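Local structure of N-acetylglucosamine-6-phosphate deacetylase (Thermotoga maritima, 1O12) at residues S96-L99 and E100-K103. The protein probably removes the acetyl group from N-acetylglucosamine-6-phosphate, as a metal-dependent hydrolase of the NagA family. Sequence-based numbering, arbitrary orientation.
Sequences STSL and EKMK
Ser98 caps the N-terminus of helix 99-115, its hydroxyl accepting a hydrogen bond from the amide of Lys101. The bond is nearly straight but rather long, at 3.3 Å from Lys101 N to Ser98 OG. With chi1 at 52°, OG lies between the backbone N and the carbonyl carbon of its own residue, which directs it at the amide of Lys101, in the first turn, an amide that has no preceding helical carbonyl to bond. With alanine in place of Ser98, the amide of Lys101 would probably lose its capping acceptor, and the CG of Lys101 the oxygen it lies against.

Beyond the cap, regular i to i+4 backbone bonds begin. Met102 N donates to Ser98 O at 3.1 Å, nearly straight at 173°, so Ser98 grips the first turn through both its side chain and its carbonyl. Lys103 N donates in the same way to Leu99 O.

Side-chain van der Waals contacts surround these bonds. Residue 102 is a selenomethionine whose chain bends at chi3 (-92°), bringing CE back alongside Thr97, the two side chains running past each other in opposite directions; CE lies 3.3 Å from Thr97 CG2. Lys101 crosses Thr97 at about a right angle, its CB 3.5 Å from Thr97 OG1, and its aliphatic CG also lies against Ser98 OG. On another side of the turn, Leu99 CD2 rests 3.9 Å from Lys103 CG.

Outside the turn, Thr97 O accepts a hydrogen bond from Arg145 NH1, while Thr97 and Lys101 both touch Met71 and Met102 packs on Pro129. The capped turn thus joins the loop after strand 87-93 to helix 99-115 within the amidohydrolase TIM barrel, and the Met102 side chain lies about 9 Å from that of the iron ligand Glu127, at the end of neighbouring strand 121-127.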
loop_
_atom_site.group_PDB
_atom_site.type_symbol
_atom_site.label_atom_id
_atom_site.label_comp_id
_atom_site.label_asym_id
_atom_site.label_seq_id
_atom_site.Cartn_x
_atom_site.Cartn_y
_atom_site.Cartn_z
ATOM N N SER A 96 -29.290 2.790 1.072
ATOM C CA SER A 96 -30.102 2.453 -0.097
ATOM C C SER A 96 -31.584 2.484 0.296
ATOM O O SER A 96 -31.986 1.983 1.359
ATOM C CB SER A 96 -29.737 1.075 -0.637
ATOM O OG SER A 96 -28.438 1.101 -1.198
ATOM N N THR A 97 -32.392 3.089 -0.567
ATOM C CA THR A 97 -33.804 3.211 -0.274
ATOM C C THR A 97 -34.623 3.535 -1.526
ATOM O O THR A 97 -34.116 3.467 -2.648
ATOM C CB THR A 97 -33.999 4.297 0.831
ATOM O OG1 THR A 97 -35.306 4.163 1.408
ATOM C CG2 THR A 97 -33.785 5.724 0.254
ATOM N N SER A 98 -35.887 3.888 -1.334
ATOM C CA SER A 98 -36.760 4.207 -2.468
ATOM C C SER A 98 -36.592 5.629 -3.004
ATOM O O SER A 98 -36.201 6.529 -2.273
ATOM C CB SER A 98 -38.233 3.985 -2.077
ATOM O OG SER A 98 -38.584 4.653 -0.872
ATOM N N LEU A 99 -36.883 5.834 -4.283
ATOM C CA LEU A 99 -36.804 7.171 -4.861
ATOM C C LEU A 99 -37.738 8.060 -4.028
ATOM O O LEU A 99 -37.533 9.268 -3.910
ATOM C CB LEU A 99 -37.279 7.176 -6.323
ATOM C CG LEU A 99 -36.522 8.064 -7.331
ATOM C CD1 LEU A 99 -37.332 8.216 -8.617
ATOM C CD2 LEU A 99 -36.251 9.425 -6.747
ATOM N N GLU A 100 -38.764 7.455 -3.439
ATOM C CA GLU A 100 -39.703 8.221 -2.648
ATOM C C GLU A 100 -39.065 8.777 -1.386
ATOM O O GLU A 100 -39.085 9.981 -1.165
ATOM C CB GLU A 100 -40.910 7.364 -2.298
ATOM C CG GLU A 100 -42.232 8.000 -2.694
ATOM C CD GLU A 100 -42.535 9.306 -1.946
ATOM O OE1 GLU A 100 -41.915 10.359 -2.271
ATOM O OE2 GLU A 100 -43.400 9.274 -1.025
ATOM N N LYS A 101 -38.501 7.903 -0.559
ATOM C CA LYS A 101 -37.845 8.329 0.673
ATOM C C LYS A 101 -36.814 9.393 0.354
ATOM O O LYS A 101 -36.732 10.414 1.024
ATOM C CB LYS A 101 -37.160 7.144 1.349
ATOM C CG LYS A 101 -38.118 6.202 2.032
ATOM C CD LYS A 101 -38.955 6.949 3.058
ATOM C CE LYS A 101 -38.076 7.755 4.019
ATOM N NZ LYS A 101 -37.074 6.868 4.671
HETATM N N MSE A 102 -36.028 9.123 -0.677
HETATM C CA MSE A 102 -34.995 10.019 -1.148
HETATM C C MSE A 102 -35.542 11.442 -1.330
HETATM O O MSE A 102 -35.029 12.385 -0.724
HETATM C CB MSE A 102 -34.468 9.488 -2.481
HETATM C CG MSE A 102 -32.975 9.291 -2.600
HETATM SE SE MSE A 102 -32.590 7.880 -3.941
HETATM C CE MSE A 102 -32.514 6.310 -2.751
ATOM N N LYS A 103 -36.574 11.595 -2.166
ATOM C CA LYS A 103 -37.177 12.904 -2.436
ATOM C C LYS A 103 -37.631 13.564 -1.151
ATOM O O LYS A 103 -37.467 14.771 -0.993
ATOM C CB LYS A 103 -38.379 12.796 -3.379
ATOM C CG LYS A 103 -38.073 12.252 -4.785
ATOM C CD LYS A 103 -38.905 13.000 -5.850
ATOM C CE LYS A 103 -40.414 13.007 -5.525
ATOM N NZ LYS A 103 -41.211 14.110 -6.182
#